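Local coordinates for type IV secretion system protein VirB11 (Brucella suis, PDB 2GZA) that hydrolyses ATP as the hexameric cytoplasmic ATPase of the VirB type IV secretion system, which could be required to establish the bacterial replication niche in the host, at residues L65-E68 / H69-L73; E27-R30 / P31-D34; A194-Q197 / E198-F201. One frame throughout, in Å; residues are numbered along the deposited sequence.

Contact 1 of 3, residues L65-E68 / H69-L73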
loop_
_atom_site.group_PDB
_atom_site.type_symbol
_atom_site.label_atom_id
_atom_site.label_comp_id
_atom_site.label_asym_id
_atom_site.label_seq_id
_atom_site.Cartn_x
_atom_site.Cartn_y
_atom_site.Cartn_z
ATOM N N LEU C 65 21.712 -43.529 30.910
ATOM C CA LEU C 65 20.840 -42.571 30.247
ATOM C C LEU C 65 20.955 -42.793 28.733
ATOM O O LEU C 65 21.539 -41.989 28.007
ATOM C CB LEU C 65 21.251 -41.144 30.638
ATOM C CG LEU C 65 20.405 -39.945 30.220
ATOM C CD1 LEU C 65 19.104 -39.901 31.002
ATOM C CD2 LEU C 65 21.200 -38.677 30.442
ATOM N N ASP C 66 20.415 -43.906 28.258
ATOM C CA ASP C 66 20.565 -44.220 26.844
ATOM C C ASP C 66 19.528 -43.536 25.961
ATOM O O ASP C 66 18.700 -42.764 26.447
ATOM C CB ASP C 66 20.669 -45.726 26.588
ATOM C CG ASP C 66 19.522 -46.501 27.181
ATOM O OD1 ASP C 66 18.567 -45.879 27.696
ATOM O OD2 ASP C 66 19.582 -47.745 27.132
ATOM N N TYR C 67 19.621 -43.798 24.658
ATOM C CA TYR C 67 18.723 -43.236 23.657
ATOM C C TYR C 67 17.255 -43.520 23.987
ATOM O O TYR C 67 16.432 -42.604 23.981
ATOM C CB TYR C 67 19.106 -43.776 22.267
ATOM C CG TYR C 67 18.294 -43.256 21.098
ATOM C CD1 TYR C 67 18.547 -42.002 20.541
ATOM C CD2 TYR C 67 17.292 -44.035 20.529
ATOM C CE1 TYR C 67 17.803 -41.530 19.454
ATOM C CE2 TYR C 67 16.549 -43.578 19.449
ATOM C CZ TYR C 67 16.803 -42.330 18.916
ATOM O OH TYR C 67 16.056 -41.897 17.847
ATOM N N GLU C 68 16.952 -44.777 24.311
ATOM C CA GLU C 68 15.579 -45.231 24.565
ATOM C C GLU C 68 14.922 -44.538 25.762
ATOM O O GLU C 68 13.728 -44.246 25.736
ATOM C CB GLU C 68 15.528 -46.756 24.724
ATOM C CG GLU C 68 16.164 -47.549 23.566
ATOM C CD GLU C 68 15.639 -47.146 22.186
ATOM O OE1 GLU C 68 14.409 -46.993 22.034
ATOM O OE2 GLU C 68 16.458 -46.984 21.254
ATOM N N HIS C 69 15.717 -44.280 26.797
ATOM C CA HIS C 69 15.317 -43.472 27.949
ATOM C C HIS C 69 14.750 -42.122 27.517
ATOM O O HIS C 69 13.691 -41.692 27.983
ATOM C CB HIS C 69 16.544 -43.200 28.823
ATOM C CG HIS C 69 16.593 -43.991 30.093
ATOM N ND1 HIS C 69 16.849 -45.344 30.122
ATOM C CD2 HIS C 69 16.460 -43.605 31.387
ATOM C CE1 HIS C 69 16.849 -45.761 31.378
ATOM N NE2 HIS C 69 16.614 -44.726 32.165
ATOM N N LEU C 70 15.491 -41.458 26.631
ATOM C CA LEU C 70 15.167 -40.111 26.168
ATOM C C LEU C 70 13.954 -40.104 25.242
ATOM O O LEU C 70 13.165 -39.156 25.261
ATOM C CB LEU C 70 16.367 -39.479 25.461
ATOM C CG LEU C 70 17.731 -39.537 26.153
ATOM C CD1 LEU C 70 18.847 -39.261 25.153
ATOM C CD2 LEU C 70 17.813 -38.591 27.353
ATOM N N ILE C 71 13.816 -41.166 24.445
ATOM C CA ILE C 71 12.647 -41.373 23.595
ATOM C C ILE C 71 11.404 -41.389 24.482
ATOM O O ILE C 71 10.452 -40.636 24.262
ATOM C CB ILE C 71 12.758 -42.702 22.762
ATOM C CG1 ILE C 71 13.854 -42.609 21.689
ATOM C CG2 ILE C 71 11.415 -43.097 22.129
ATOM C CD1 ILE C 71 13.527 -41.717 20.490
ATOM N N SER C 72 11.452 -42.249 25.496
ATOM C CA SER C 72 10.386 -42.407 26.480
ATOM C C SER C 72 10.097 -41.116 27.233
ATOM O O SER C 72 8.939 -40.811 27.526
ATOM C CB SER C 72 10.766 -43.483 27.510
ATOM O OG SER C 72 11.042 -44.727 26.903
ATOM N N LEU C 73 11.157 -40.388 27.567
ATOM C CA LEU C 73 11.035 -39.092 28.227
ATOM C C LEU C 73 10.221 -38.137 27.372
ATOM O O LEU C 73 9.311 -37.484 27.877
ATOM C CB LEU C 73 12.411 -38.505 28.547
ATOM C CG LEU C 73 12.503 -37.052 29.024
ATOM C CD1 LEU C 73 11.693 -36.802 30.282
ATOM C CD2 LEU C 73 13.940 -36.679 29.259
#

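Contact 2 of 3, residues E27-R30 / P31-D34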
loop_
_atom_site.group_PDB
_atom_site.type_symbol
_atom_site.label_atom_id
_atom_site.label_comp_id
_atom_site.label_asym_id
_atom_site.label_seq_id
_atom_site.Cartn_x
_atom_site.Cartn_y
_atom_site.Cartn_z
ATOM N N GLU C 27 14.010 -39.370 36.356
ATOM C CA GLU C 27 14.838 -39.918 37.440
ATOM C C GLU C 27 16.353 -39.836 37.270
ATOM O O GLU C 27 17.049 -39.510 38.230
ATOM C CB GLU C 27 14.442 -41.371 37.736
ATOM C CG GLU C 27 13.732 -41.571 39.076
ATOM C CD GLU C 27 14.689 -41.625 40.259
ATOM O OE1 GLU C 27 14.744 -42.670 40.935
ATOM O OE2 GLU C 27 15.391 -40.634 40.519
ATOM N N PRO C 28 16.881 -40.157 36.070
ATOM C CA PRO C 28 18.333 -40.056 35.926
ATOM C C PRO C 28 18.871 -38.627 35.940
ATOM O O PRO C 28 20.087 -38.449 35.991
ATOM C CB PRO C 28 18.604 -40.710 34.565
ATOM C CG PRO C 28 17.350 -41.419 34.190
ATOM C CD PRO C 28 16.260 -40.644 34.823
ATOM N N LEU C 29 17.979 -37.636 35.906
ATOM C CA LEU C 29 18.354 -36.216 35.946
ATOM C C LEU C 29 18.037 -35.578 37.299
ATOM O O LEU C 29 18.251 -34.379 37.503
ATOM C CB LEU C 29 17.671 -35.446 34.807
ATOM C CG LEU C 29 17.984 -35.909 33.377
ATOM C CD1 LEU C 29 17.184 -35.128 32.347
ATOM C CD2 LEU C 29 19.480 -35.831 33.077
ATOM N N ARG C 30 17.550 -36.410 38.215
ATOM C CA ARG C 30 17.123 -36.001 39.551
ATOM C C ARG C 30 18.165 -35.181 40.321
ATOM O O ARG C 30 17.815 -34.143 40.877
ATOM C CB ARG C 30 16.657 -37.232 40.343
ATOM C CG ARG C 30 15.537 -36.976 41.356
ATOM C CD ARG C 30 14.131 -37.155 40.762
ATOM N NE ARG C 30 13.724 -36.050 39.893
ATOM C CZ ARG C 30 13.354 -34.848 40.324
ATOM N NH1 ARG C 30 13.343 -34.578 41.621
ATOM N NH2 ARG C 30 13.003 -33.906 39.460
ATOM N N PRO C 31 19.439 -35.627 40.343
ATOM C CA PRO C 31 20.486 -34.867 41.043
ATOM C C PRO C 31 20.619 -33.409 40.596
ATOM O O PRO C 31 20.728 -32.524 41.453
ATOM C CB PRO C 31 21.759 -35.655 40.721
ATOM C CG PRO C 31 21.282 -37.038 40.471
ATOM C CD PRO C 31 19.977 -36.872 39.763
ATOM N N TRP C 32 20.593 -33.173 39.282
ATOM C CA TRP C 32 20.749 -31.835 38.718
ATOM C C TRP C 32 19.474 -31.017 38.855
ATOM O O TRP C 32 19.516 -29.798 39.033
ATOM C CB TRP C 32 21.159 -31.924 37.245
ATOM C CG TRP C 32 22.446 -32.649 37.050
ATOM C CD1 TRP C 32 23.696 -32.115 37.089
ATOM C CD2 TRP C 32 22.615 -34.046 36.800
ATOM N NE1 TRP C 32 24.636 -33.092 36.876
ATOM C CE2 TRP C 32 23.997 -34.286 36.695
ATOM C CE3 TRP C 32 21.733 -35.118 36.659
ATOM C CZ2 TRP C 32 24.518 -35.551 36.448
ATOM C CZ3 TRP C 32 22.251 -36.375 36.415
ATOM C CH2 TRP C 32 23.630 -36.582 36.314
ATOM N N LEU C 33 18.343 -31.703 38.770
ATOM C CA LEU C 33 17.032 -31.066 38.851
ATOM C C LEU C 33 16.723 -30.539 40.256
ATOM O O LEU C 33 15.991 -29.559 40.403
ATOM C CB LEU C 33 15.924 -32.013 38.357
ATOM C CG LEU C 33 15.858 -32.343 36.851
ATOM C CD1 LEU C 33 14.781 -33.365 36.516
ATOM C CD2 LEU C 33 15.679 -31.105 35.986
ATOM N N ASP C 34 17.296 -31.179 41.274
ATOM C CA ASP C 34 17.046 -30.808 42.667
ATOM C C ASP C 34 18.052 -29.807 43.247
ATOM O O ASP C 34 17.760 -29.143 44.254
ATOM C CB ASP C 34 16.971 -32.065 43.548
ATOM C CG ASP C 34 15.790 -32.964 43.202
ATOM O OD1 ASP C 34 14.747 -32.450 42.745
ATOM O OD2 ASP C 34 15.898 -34.192 43.394
#

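Contact 3 of 3, residues A194-Q197 / E198-F201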
loop_
_atom_site.group_PDB
_atom_site.type_symbol
_atom_site.label_atom_id
_atom_site.label_comp_id
_atom_site.label_asym_id
_atom_site.label_seq_id
_atom_site.Cartn_x
_atom_site.Cartn_y
_atom_site.Cartn_z
ATOM N N ALA C 194 36.570 -22.655 9.863
ATOM C CA ALA C 194 37.800 -22.087 10.402
ATOM C C ALA C 194 37.477 -21.083 11.500
ATOM O O ALA C 194 38.128 -21.063 12.535
ATOM C CB ALA C 194 38.620 -21.433 9.302
ATOM N N LEU C 195 36.464 -20.259 11.266
ATOM C CA LEU C 195 36.043 -19.245 12.234
ATOM C C LEU C 195 35.431 -19.847 13.495
ATOM O O LEU C 195 35.561 -19.289 14.588
ATOM C CB LEU C 195 35.057 -18.256 11.602
ATOM C CG LEU C 195 35.580 -17.295 10.532
ATOM C CD1 LEU C 195 34.432 -16.534 9.903
ATOM C CD2 LEU C 195 36.620 -16.333 11.092
ATOM N N MET C 196 34.764 -20.984 13.337
ATOM C CA MET C 196 34.148 -21.694 14.454
ATOM C C MET C 196 35.184 -22.277 15.406
ATOM O O MET C 196 34.911 -22.436 16.599
ATOM C CB MET C 196 33.216 -22.786 13.941
ATOM C CG MET C 196 31.805 -22.317 13.622
ATOM S SD MET C 196 30.944 -23.315 12.375
ATOM C CE MET C 196 31.198 -24.976 12.973
ATOM N N GLN C 197 36.367 -22.586 14.885
ATOM C CA GLN C 197 37.453 -23.095 15.718
ATOM C C GLN C 197 37.990 -22.022 16.669
ATOM O O GLN C 197 38.696 -22.326 17.621
ATOM C CB GLN C 197 38.565 -23.687 14.852
ATOM C CG GLN C 197 38.190 -24.991 14.153
ATOM C CD GLN C 197 37.699 -26.067 15.115
ATOM O OE1 GLN C 197 36.569 -26.539 15.008
ATOM N NE2 GLN C 197 38.545 -26.449 16.064
ATOM N N GLU C 198 37.632 -20.771 16.406
ATOM C CA GLU C 198 38.034 -19.641 17.245
ATOM C C GLU C 198 37.077 -19.400 18.412
ATOM O O GLU C 198 37.373 -18.608 19.307
ATOM C CB GLU C 198 38.165 -18.361 16.413
ATOM C CG GLU C 198 39.147 -18.441 15.250
ATOM C CD GLU C 198 40.551 -18.858 15.665
ATOM O OE1 GLU C 198 41.175 -19.637 14.911
ATOM O OE2 GLU C 198 41.033 -18.413 16.735
ATOM N N ILE C 199 35.923 -20.065 18.387
ATOM C CA ILE C 199 34.980 -20.031 19.501
ATOM C C ILE C 199 35.561 -20.848 20.660
ATOM O O ILE C 199 36.034 -21.963 20.446
ATOM C CB ILE C 199 33.576 -20.572 19.087
ATOM C CG1 ILE C 199 33.073 -19.858 17.827
ATOM C CG2 ILE C 199 32.562 -20.428 20.233
ATOM C CD1 ILE C 199 31.855 -20.478 17.188
ATOM N N PRO C 200 35.565 -20.279 21.880
ATOM C CA PRO C 200 36.049 -20.989 23.069
ATOM C C PRO C 200 35.331 -22.319 23.247
ATOM O O PRO C 200 34.110 -22.378 23.111
ATOM C CB PRO C 200 35.707 -20.034 24.213
ATOM C CG PRO C 200 35.694 -18.683 23.575
ATOM C CD PRO C 200 35.131 -18.908 22.205
ATOM N N PHE C 201 36.097 -23.362 23.547
ATOM C CA PHE C 201 35.619 -24.739 23.533
ATOM C C PHE C 201 34.591 -25.059 24.616
ATOM O O PHE C 201 33.957 -26.116 24.582
ATOM C CB PHE C 201 36.805 -25.702 23.633
ATOM C CG PHE C 201 37.802 -25.552 22.513
ATOM C CD1 PHE C 201 39.152 -25.746 22.748
ATOM C CD2 PHE C 201 37.392 -25.211 21.221
ATOM C CE1 PHE C 201 40.079 -25.613 21.719
ATOM C CE2 PHE C 201 38.314 -25.072 20.189
ATOM C CZ PHE C 201 39.656 -25.274 20.439
#

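Contact 1 of 3, residues L65-E68 / H69-L73
Ile-71 lies over one face of the Tyr-67 ring, one helical turn further on, while Glu-68 OE2 sits in the plane of that ring, at its edge. The face contact is a CH-pi interaction: Ile-71 CG1 is 4.1 Å from the centroid of the Tyr-67 ring and 28° off its normal, so it rides toward the CE2 side. Tyr-67 CG is anti to the backbone N (chi1 -178°), which carries the ring along the helix surface to where a branched aliphatic chain can cover it. The other ring, that of His-69, is met obliquely by Asp-66 OD1, with carboxylate and imidazole planes 60° apart.

That oxygen caps the helix. Asp-66 OD1 accepts a weak bond from His-69 N at 3.4 Å and a second weak one from His-69 ND1 at 3.0 Å. A short acidic side chain suits the place: it reaches forward to the amide of His-69 in the first turn, and its negative charge probably interacts well with the helix N-terminus. Further along, Glu-68 O is gripped twice from opposite faces of its carbonyl plane, by Ser-72 N and by Ser-72 OG, each at 3.0 Å. The serine hydroxyl thus finds its acceptor within its own helix.

On the buried side, Leu-65 CD1 meets Leu-70 CD2 at 4.1 Å, the two side chains crossing at about a right angle, and both leucines rest on Val-43 of strand 40-43. A leucine just before the N-cap packed on one in the first turns is a hydrophobic staple; with the Asp-66 N-cap it marks the start of helix 67-81.

Contact 2 of 3, residues E27-R30 / P31-D34
A 3-10 turn (27-29) that runs into the short helix 30-34 brings Arg-30 against Asp-34. The two form an i to i+4 salt bridge, Arg-30 NH1 to Asp-34 OD1 at 2.8 Å, with guanidinium and carboxylate planes 69° apart, so the groups are twisted against each other and do not lie flat. The arginine chain bends at chi2 (90°) and again at chi3, curling back alongside the helix; NH2 thereby comes to 3.5 Å from Leu-33 CD1.

The backbone handover is regular: Arg-30 N bonds to Glu-27 O in the tighter turn, then Leu-33 N takes Leu-29 O at 3.0 Å. Pro-31 fits this first turn because its missing N-H is not needed there. Its CB lies over one face of the Trp-32 indole, toward the rim, while Pro-28 O and Leu-29 CA stand at the edge of that ring, in its plane.

Leucines suit the inward side, where Leu-29 CB meets Leu-33 CD1 at 4.0 Å and both side chains touch Ile-119 of the six-stranded antiparallel sheet. Trp-32 spreads over Val-41, Val-49 and Cys-51 of the same sheet, and its carbonyl oxygen accepts from Lys-121 NZ.

Contact 3 of 3, residues A194-Q197 / E198-F201
This is a local turn contact at the C-terminal end of helix 188-196, where the chain leaves the helix and heads for strand 205-209. Met-196 to Ile-199 form a type I beta turn, closed by Ile-199 N to Met-196 O at 3.1 Å. An overlapping bond one residue earlier joins Glu-198 N to Leu-195 O, also at 3.1 Å. In both bonds the C=O...N angle is 112° and the donor stands well above the carbonyl plane, so neither is aimed at a lone pair; the chain is winding more tightly than an alpha helix as it exits.

Met-196 and Ile-199 lie side by side and point the same way, with Met-196 CG 4.0 Å from Ile-199 CD1. In Ile-199, chi1 (-52°) sets CG1 anti to the carbonyl carbon, and the extended chi2 then carries CD1 to the methionine. Flexible methionine and branched isoleucine suit this place: Met-196 also packs on Leu-257 and Ile-199 on Arg-255, both of strand 255-258, while Ile-199 touches Val-172 of helix 164-173 as well. The helix is the one that follows the P-loop (Walker A) of this P-loop NTPase, and the Met-196 side chain lies about 8 Å from that of Thr-189, a predicted ATP-binding residue.

The polar residues face other partners. Glu-198 bends at chi2, its CG lying 3.7 Å from Leu-195 O, and its OE2 makes a salt bridge with Arg-169. Gln-197 NE2 bonds to Asp-218, while Gln-197 O is approached obliquely by the Phe-201 ring, whose CE2 is 3.8 Å away; that ring also meets His-219 edge-to-face. Ala-194 packs on Arg-127 and Glu-198 on Leu-129, both of a neighbouring subunit.

Contacts 1 and 2 are neighbours, their centres 15 Å apart, and they touch directly: Pro-28 CG lies 3.7 Å from His-69 CD2, and Leu-65 CD2 lies 4.2 Å from Leu-29 CD2. Together they set two helix starts, those of 30-34 and 67-81, on the same antiparallel sheet, with Val-43 meeting leucines from both. Contact 3 belongs to the nucleotide-binding part of the chain. Its centre is 31 Å from that of contact 1 and 32 Å from that of contact 2, with nearest atoms about 19 and 17 Å away. It alone approaches the predicted ATP site, and it alone is reached by another subunit.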